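Protein S100-A5 (Homo sapiens, PDB 6WN7) binds calcium, zinc and copper ions as a homodimeric EF-hand protein of the S100 family, with calcium and copper competing for the same sites. Local coordinates at residues T17-H20 / K21-R25; S61-N65 / S66-I70; I70-K73 / E74-V77. The protein carries 2 engineered substitutions. One frame throughout, in Å; residues are numbered along the deposited sequence. Where two conformers were deposited one is given.

Each of the two EF-hands of the chain is represented. Interaction 1 is the end of helix 7-23, where the first calcium loop begins; interactions 2 and 3 are the second loop and the start of helix 72-93, share Ile70 and coordinate one calcium ion. Their centres lie about 9 Å apart, and Glu74 OE2 comes 3.0 Å from Asn65 OD1 as both ligate that ion. Interaction 1 lies farther off, its centre about 12 Å from that of interaction 3, yet Phe19 bridges the gap: Phe19 CZ is 3.6 Å from Ile70 O and equally far from Phe72 N. Interactions 1 and 3 both touch the second subunit.

Interaction 1: T17-H20 / K21-R25; sequences TTFH and KYSGR. With CA (calcium ion), chain K.
Phe19 O takes two backbone donors at the end of helix 7-23, the incoming helix of the S100-type first EF-hand. Ser23 N lies 2.8 Å from Phe19 O, in the carbonyl plane, whereas Tyr22 N bonds to the same oxygen from above that plane. Two residues earlier, Lys21 N bonds to Thr17 O over 2.8 Å; toward its end the helix slackens, Gly24 N making a weak bond to His20 O. Ser23 folds back on the preceding turn: its CB lies over one face of the Phe19 ring, 4.1 Å from the centroid, in a CH-pi contact. With chi1 at 69°, Ser23 OG stands between its own backbone N and carbonyl carbon and comes 3.3 Å from His20 CA; its hydrogen-bond partner is Lys29 O in the calcium loop. The His20 ring turns to the second subunit, where it stacks on Phe90 and NE2 bonds to Asn87 OD1 of that subunit. At the edge of the Tyr22 ring, near its plane, sits Thr18 O, 3.3 Å from CD2, while OH bonds to Glu44 on helix 34-44. Tyr22 CD1 also lies over the centre of the Arg25 guanidinium, whose NE bonds weakly to Lys21 O. Glu26, Ser28, Thr31 and Glu36 help complete the first calcium site, to which Ser23 contributes its backbone O, 2.3 Å from the ion.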
loop_
_atom_site.group_PDB
_atom_site.type_symbol
_atom_site.label_atom_id
_atom_site.label_comp_id
_atom_site.label_asym_id
_atom_site.label_seq_id
_atom_site.Cartn_x
_atom_site.Cartn_y
_atom_site.Cartn_z
ATOM N N THR B 17 -6.881 -8.930 1.265
ATOM C CA THR B 17 -8.130 -9.468 1.768
ATOM C C THR B 17 -9.135 -8.371 2.070
ATOM O O THR B 17 -10.339 -8.593 1.924
ATOM C CB THR B 17 -7.875 -10.335 2.992
ATOM O OG1 THR B 17 -7.415 -9.534 4.082
ATOM C CG2 THR B 17 -6.818 -11.360 2.692
ATOM N N THR B 18 -8.688 -7.179 2.474
ATOM C CA THR B 18 -9.648 -6.098 2.685
ATOM C C THR B 18 -10.345 -5.737 1.379
ATOM O O THR B 18 -11.569 -5.665 1.328
ATOM C CB THR B 18 -8.985 -4.870 3.312
ATOM O OG1 THR B 18 -8.530 -5.165 4.644
ATOM C CG2 THR B 18 -9.989 -3.710 3.370
ATOM N N PHE B 19 -9.576 -5.507 0.311
ATOM C CA PHE B 19 -10.157 -5.242 -1.004
ATOM C C PHE B 19 -11.221 -6.271 -1.322
ATOM O O PHE B 19 -12.351 -5.929 -1.655
ATOM C CB PHE B 19 -9.043 -5.271 -2.052
ATOM C CG PHE B 19 -9.510 -5.058 -3.450
ATOM C CD1 PHE B 19 -9.757 -3.791 -3.936
ATOM C CD2 PHE B 19 -9.699 -6.123 -4.293
ATOM C CE1 PHE B 19 -10.184 -3.602 -5.242
ATOM C CE2 PHE B 19 -10.133 -5.927 -5.588
ATOM C CZ PHE B 19 -10.367 -4.668 -6.061
ATOM N N HIS B 20 -10.874 -7.551 -1.174
ATOM C CA HIS B 20 -11.745 -8.647 -1.589
ATOM C C HIS B 20 -12.960 -8.791 -0.688
ATOM O O HIS B 20 -14.027 -9.174 -1.169
ATOM C CB HIS B 20 -10.925 -9.927 -1.674
ATOM C CG HIS B 20 -10.113 -10.013 -2.931
ATOM N ND1 HIS B 20 -10.620 -10.491 -4.120
ATOM C CD2 HIS B 20 -8.840 -9.644 -3.195
ATOM C CE1 HIS B 20 -9.697 -10.410 -5.057
ATOM N NE2 HIS B 20 -8.601 -9.918 -4.517
ATOM N N LYS B 21 -12.840 -8.472 0.602
ATOM C CA LYS B 21 -14.018 -8.434 1.463
ATOM C C LYS B 21 -15.142 -7.622 0.826
ATOM O O LYS B 21 -16.314 -7.992 0.925
ATOM C CB LYS B 21 -13.650 -7.870 2.842
ATOM C CG LYS B 21 -14.820 -7.760 3.821
ATOM C CD LYS B 21 -14.497 -6.964 5.093
ATOM C CE LYS B 21 -13.209 -7.420 5.758
ATOM N NZ LYS B 21 -13.160 -7.034 7.208
ATOM N N TYR B 22 -14.811 -6.518 0.162
ATOM C CA TYR B 22 -15.822 -5.636 -0.406
ATOM C C TYR B 22 -15.999 -5.790 -1.907
ATOM O O TYR B 22 -17.106 -5.585 -2.398
ATOM C CB TYR B 22 -15.497 -4.179 -0.050
ATOM C CG TYR B 22 -15.506 -3.969 1.443
ATOM C CD1 TYR B 22 -16.685 -3.749 2.106
ATOM C CD2 TYR B 22 -14.356 -4.063 2.184
ATOM C CE1 TYR B 22 -16.723 -3.603 3.451
ATOM C CE2 TYR B 22 -14.384 -3.912 3.535
ATOM C CZ TYR B 22 -15.580 -3.691 4.158
ATOM O OH TYR B 22 -15.640 -3.520 5.503
ATOM N N SER B 23 -14.965 -6.184 -2.655
ATOM C CA SER B 23 -15.113 -6.308 -4.103
ATOM C C SER B 23 -16.019 -7.467 -4.516
ATOM O O SER B 23 -16.632 -7.416 -5.583
ATOM C CB SER B 23 -13.742 -6.443 -4.754
ATOM O OG SER B 23 -13.157 -7.673 -4.434
ATOM N N GLY B 24 -16.131 -8.501 -3.706
ATOM C CA GLY B 24 -16.972 -9.640 -4.039
ATOM C C GLY B 24 -18.460 -9.549 -3.712
ATOM O O GLY B 24 -19.193 -10.517 -3.957
ATOM N N ARG B 25 -18.936 -8.414 -3.187
ATOM C CA ARG B 25 -20.329 -8.303 -2.774
ATOM C C ARG B 25 -21.277 -8.232 -3.964
ATOM O O ARG B 25 -22.362 -8.823 -3.924
ATOM C CB ARG B 25 -20.488 -7.096 -1.867
ATOM C CG ARG B 25 -19.529 -7.146 -0.728
ATOM C CD ARG B 25 -19.806 -6.085 0.278
ATOM N NE ARG B 25 -19.190 -6.436 1.551
ATOM C CZ ARG B 25 -19.528 -5.913 2.719
ATOM N NH1 ARG B 25 -20.488 -5.011 2.806
ATOM N NH2 ARG B 25 -18.897 -6.313 3.804
HETATM CA CA CA K . -17.671 -6.000 -7.038
HETATM O O HOH W 1 -18.330 -4.564 -8.756
#

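Interaction 2: S61-N65 / S66-I70; sequences SLDKN and SDQEI. With CA (calcium ion), chain L.
Asp63 OD1 and Asp67 OD1 lie 2.9 Å apart at a calcium ion in the second EF-hand loop, the predicted high-affinity site. The ion holds these like-charged oxygens together, with Asn65 OD1, Glu69 O and a water as further ligands; Glu74 supplies the remaining two. Asp63 is buried, unlike the exposed Asn65 and Asp67. Its CG lies anti to the backbone N (chi1 -172°), which directs the carboxylate into the loop: Asp63 OD1 goes to the calcium ion, 2.3 Å away, and accepts a weak bond from Asp67 N, while OD2 takes Gln68 N on its syn side, at a modelled length too short to be trusted. The backbone folds tightly as well, Ser66 N bonding to Asp63 O across a type I turn. Asp67 OD1 receives Glu69 N over 3.1 Å, closing an Asx turn, and its OD2 accepts from both the metal-bound water and Asn65 ND2. Asn65 ND2 stands 3.0 Å from Asp67 OD2, almost directly above the carboxylate plane, the two groups being turned 72° from one another. By contrast, the outer side, with Lys64, Ser66 and Gln68, faces solvent; there, a water joins Asp63 O to Ser66 OG. Beneath the loop the contact becomes apolar, with Ile70 CD1 3.8 Å from Leu62 CB and also against Asp63 CB. Ile70 pairs through its backbone with Leu32 of the first calcium loop, while Leu62, at the end of helix 52-62, rests on Phe78 of helix 72-93.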
loop_
_atom_site.group_PDB
_atom_site.type_symbol
_atom_site.label_atom_id
_atom_site.label_comp_id
_atom_site.label_asym_id
_atom_site.label_seq_id
_atom_site.Cartn_x
_atom_site.Cartn_y
_atom_site.Cartn_z
ATOM N N SER B 61 -11.442 9.857 -10.034
ATOM C CA SER B 61 -9.986 9.973 -10.085
ATOM C C SER B 61 -9.297 8.607 -10.173
ATOM O O SER B 61 -8.225 8.493 -10.779
ATOM C CB SER B 61 -9.485 10.745 -8.870
ATOM O OG SER B 61 -10.281 10.456 -7.760
ATOM N N LEU B 62 -9.896 7.568 -9.594
ATOM C CA LEU B 62 -9.290 6.248 -9.531
ATOM C C LEU B 62 -9.608 5.411 -10.745
ATOM O O LEU B 62 -8.813 4.545 -11.110
ATOM C CB LEU B 62 -9.816 5.486 -8.310
ATOM C CG LEU B 62 -9.532 6.068 -6.927
ATOM C CD1 LEU B 62 -10.367 5.371 -5.882
ATOM C CD2 LEU B 62 -8.049 5.962 -6.593
ATOM N N ASP B 63 -10.741 5.672 -11.389
ATOM C CA ASP B 63 -11.271 4.806 -12.440
ATOM C C ASP B 63 -10.693 5.207 -13.796
ATOM O O ASP B 63 -11.373 5.744 -14.676
ATOM C CB ASP B 63 -12.790 4.842 -12.440
ATOM C CG ASP B 63 -13.393 3.829 -13.371
ATOM O OD1 ASP B 63 -12.662 2.924 -13.793
ATOM O OD2 ASP B 63 -14.598 3.925 -13.690
ATOM N N LYS B 64 -9.415 4.858 -13.975
ATOM C CA LYS B 64 -8.650 5.305 -15.134
ATOM C C LYS B 64 -9.141 4.728 -16.461
ATOM O O LYS B 64 -8.768 5.257 -17.515
ATOM C CB LYS B 64 -7.177 4.946 -14.937
ATOM C CG LYS B 64 -6.497 5.703 -13.852
ATOM C CD LYS B 64 -5.618 6.742 -14.417
ATOM C CE LYS B 64 -5.783 8.019 -13.624
ATOM N NZ LYS B 64 -4.951 9.132 -14.153
ATOM N N ASN B 65 -9.953 3.673 -16.451
ATOM C CA ASN B 65 -10.506 3.111 -17.678
ATOM C C ASN B 65 -12.006 3.346 -17.829
ATOM O O ASN B 65 -12.623 2.769 -18.738
ATOM C CB ASN B 65 -10.197 1.620 -17.768
ATOM C CG ASN B 65 -10.914 0.827 -16.729
ATOM O OD1 ASN B 65 -11.218 1.329 -15.666
ATOM N ND2 ASN B 65 -11.214 -0.418 -17.041
ATOM N N SER B 66 -12.606 4.141 -16.934
ATOM C CA SER B 66 -14.007 4.577 -17.016
ATOM C C SER B 66 -14.988 3.412 -17.146
ATOM O O SER B 66 -15.992 3.485 -17.864
ATOM C CB SER B 66 -14.184 5.622 -18.118
ATOM O OG SER B 66 -13.542 6.846 -17.762
ATOM N N ASP B 67 -14.812 2.354 -16.367
ATOM C CA ASP B 67 -15.728 1.230 -16.459
ATOM C C ASP B 67 -16.634 1.316 -15.203
ATOM O O ASP B 67 -17.444 0.512 -15.060
ATOM C CB ASP B 67 -15.007 -0.164 -16.563
ATOM C CG ASP B 67 -13.994 -0.418 -15.390
ATOM O OD1 ASP B 67 -13.816 0.450 -14.624
ATOM O OD2 ASP B 67 -13.424 -1.458 -15.344
ATOM N N GLN B 68 -16.412 2.311 -14.325
ATOM C CA GLN B 68 -17.177 2.518 -13.095
ATOM C C GLN B 68 -16.896 1.445 -12.052
ATOM O O GLN B 68 -17.699 1.215 -11.142
ATOM C CB GLN B 68 -18.676 2.685 -13.360
ATOM C CG GLN B 68 -19.056 4.084 -13.885
ATOM C CD GLN B 68 -18.441 4.393 -15.245
ATOM O OE1 GLN B 68 -18.745 3.738 -16.243
ATOM N NE2 GLN B 68 -17.572 5.387 -15.285
ATOM N N GLU B 69 -15.748 0.804 -12.165
ATOM C CA GLU B 69 -15.290 -0.179 -11.211
ATOM C C GLU B 69 -13.857 0.169 -10.871
ATOM O O GLU B 69 -13.116 0.674 -11.714
ATOM C CB GLU B 69 -15.302 -1.574 -11.820
ATOM C CG GLU B 69 -16.636 -2.014 -12.344
ATOM C CD GLU B 69 -17.553 -2.561 -11.263
ATOM O OE1 GLU B 69 -18.778 -2.554 -11.483
ATOM O OE2 GLU B 69 -17.056 -2.995 -10.208
ATOM N N ILE B 70 -13.472 -0.118 -9.633
ATOM C CA ILE B 70 -12.116 0.104 -9.134
ATOM C C ILE B 70 -11.457 -1.257 -8.990
ATOM O O ILE B 70 -11.813 -2.024 -8.095
ATOM C CB ILE B 70 -12.126 0.836 -7.784
ATOM C CG1 ILE B 70 -12.940 2.118 -7.898
ATOM C CG2 ILE B 70 -10.718 1.133 -7.306
ATOM C CD1 ILE B 70 -12.540 2.986 -9.049
HETATM CA CA CA L . -11.744 0.866 -13.506
HETATM O O HOH W 2 -12.828 8.301 -14.894
HETATM O O HOH W 3 -11.343 -1.365 -13.906
#

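Interaction 3: I70-K73 / E74-V77; sequences IDFK and EYSV. With CA (calcium ion), chain L.
Asp71 CG stands between its own backbone N and carbonyl carbon (chi1 66°), while Glu74 CG lies anti to its carbonyl carbon (chi1 -65°), and these turns bring the two side chains across one another at about a right angle. Each carboxylate grips the other residue's backbone. Asp71 OD1 accepts from Glu74 N over 2.8 Å, the donor nearly in line with the C-O bond, and Glu74 OE1 takes Asp71 N on its anti side at 2.9 Å. This reciprocal pair is a capping box at the start of helix 72-93, the outgoing helix of the second EF-hand. Glu74 also chelates the calcium ion, OE1 at 2.5 Å and OE2 at 2.6 Å, so the bond from Asp71 N helps fix the rotation of a carboxylate that binds metal through both oxygens. At the next residue, Phe72 O accepts from Ser76 N and from Ser76 OG, the latter at a very short modelled length, to be read with caution. Ser76 OG lies over one face of the Phe72 ring, 3.5 Å from its CE2. Phe72 CE1 touches Tyr75 CE2 at 3.7 Å, tentatively, since Tyr75 has two conformers, and Phe19 meets Phe72 edge-to-face. An alanine at Phe72 is likely to leave a gap beside Phe19 and to uncover the Ser76 hydroxyl. Before the helix, Ile70 CG2 packs 3.8 Å from Tyr75 CB in the same conformer.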
loop_
_atom_site.group_PDB
_atom_site.type_symbol
_atom_site.label_atom_id
_atom_site.label_comp_id
_atom_site.label_asym_id
_atom_site.label_seq_id
_atom_site.Cartn_x
_atom_site.Cartn_y
_atom_site.Cartn_z
ATOM N N ILE B 70 -13.472 -0.118 -9.633
ATOM C CA ILE B 70 -12.116 0.104 -9.134
ATOM C C ILE B 70 -11.457 -1.257 -8.990
ATOM O O ILE B 70 -11.813 -2.024 -8.095
ATOM C CB ILE B 70 -12.126 0.836 -7.784
ATOM C CG1 ILE B 70 -12.940 2.118 -7.898
ATOM C CG2 ILE B 70 -10.718 1.133 -7.306
ATOM C CD1 ILE B 70 -12.540 2.986 -9.049
ATOM N N ASP B 71 -10.483 -1.552 -9.840
ATOM C CA ASP B 71 -9.739 -2.801 -9.768
ATOM C C ASP B 71 -8.579 -2.658 -8.791
ATOM O O ASP B 71 -8.327 -1.588 -8.252
ATOM C CB ASP B 71 -9.298 -3.258 -11.162
ATOM C CG ASP B 71 -8.283 -2.329 -11.824
ATOM O OD1 ASP B 71 -7.798 -1.388 -11.172
ATOM O OD2 ASP B 71 -7.952 -2.571 -13.012
ATOM N N PHE B 72 -7.882 -3.757 -8.528
ATOM C CA PHE B 72 -6.873 -3.678 -7.483
ATOM C C PHE B 72 -5.784 -2.666 -7.824
ATOM O O PHE B 72 -5.238 -2.019 -6.934
ATOM C CB PHE B 72 -6.277 -5.050 -7.201
ATOM C CG PHE B 72 -5.345 -5.054 -6.033
ATOM C CD1 PHE B 72 -5.834 -5.089 -4.750
ATOM C CD2 PHE B 72 -3.980 -5.006 -6.213
ATOM C CE1 PHE B 72 -4.983 -5.075 -3.685
ATOM C CE2 PHE B 72 -3.133 -4.993 -5.144
ATOM C CZ PHE B 72 -3.637 -5.019 -3.880
ATOM N N LYS B 73 -5.453 -2.504 -9.096
ATOM C CA LYS B 73 -4.402 -1.555 -9.451
ATOM C C LYS B 73 -4.838 -0.119 -9.199
ATOM O O LYS B 73 -4.083 0.683 -8.648
ATOM C CB LYS B 73 -4.030 -1.724 -10.910
ATOM C CG LYS B 73 -3.151 -0.633 -11.440
ATOM C CD LYS B 73 -2.540 -1.041 -12.753
ATOM C CE LYS B 73 -1.834 0.126 -13.378
ATOM N NZ LYS B 73 -1.468 -0.129 -14.799
ATOM N N GLU B 74 -6.052 0.227 -9.619
ATOM C CA GLU B 74 -6.618 1.538 -9.303
ATOM C C GLU B 74 -6.761 1.742 -7.802
ATOM O O GLU B 74 -6.479 2.829 -7.286
ATOM C CB GLU B 74 -7.993 1.640 -9.960
ATOM C CG GLU B 74 -7.921 1.610 -11.478
ATOM C CD GLU B 74 -9.261 1.410 -12.181
ATOM O OE1 GLU B 74 -10.157 0.751 -11.633
ATOM O OE2 GLU B 74 -9.400 1.917 -13.316
ATOM N N TYR B 75 -7.216 0.709 -7.078
ATOM C CA TYR B 75 -7.353 0.783 -5.619
ATOM C C TYR B 75 -6.006 0.945 -4.938
ATOM O O TYR B 75 -5.923 1.508 -3.848
ATOM C CB TYR B 75 -8.077 -0.477 -5.117
ATOM C CG TYR B 75 -7.843 -0.931 -3.678
ATOM C CD1 TYR B 75 -8.729 -0.581 -2.662
ATOM C CD2 TYR B 75 -6.781 -1.764 -3.350
ATOM C CE1 TYR B 75 -8.540 -1.012 -1.346
ATOM C CE2 TYR B 75 -6.581 -2.206 -2.039
ATOM C CZ TYR B 75 -7.469 -1.835 -1.032
ATOM O OH TYR B 75 -7.292 -2.285 0.283
ATOM N N SER B 76 -4.944 0.454 -5.554
ATOM C CA SER B 76 -3.629 0.609 -4.962
ATOM C C SER B 76 -3.179 2.057 -4.912
ATOM O O SER B 76 -2.307 2.393 -4.102
ATOM C CB SER B 76 -2.679 -0.216 -5.799
ATOM O OG SER B 76 -3.108 -1.556 -5.815
ATOM N N VAL B 77 -3.741 2.912 -5.771
ATOM C CA VAL B 77 -3.419 4.333 -5.744
ATOM C C VAL B 77 -4.022 4.988 -4.511
ATOM O O VAL B 77 -3.444 5.923 -3.948
ATOM C CB VAL B 77 -3.908 5.013 -7.030
ATOM C CG1 VAL B 77 -3.693 6.501 -6.946
ATOM C CG2 VAL B 77 -3.200 4.455 -8.226
HETATM CA CA CA L . -11.744 0.866 -13.506
HETATM O O HOH W 3 -11.343 -1.365 -13.906
#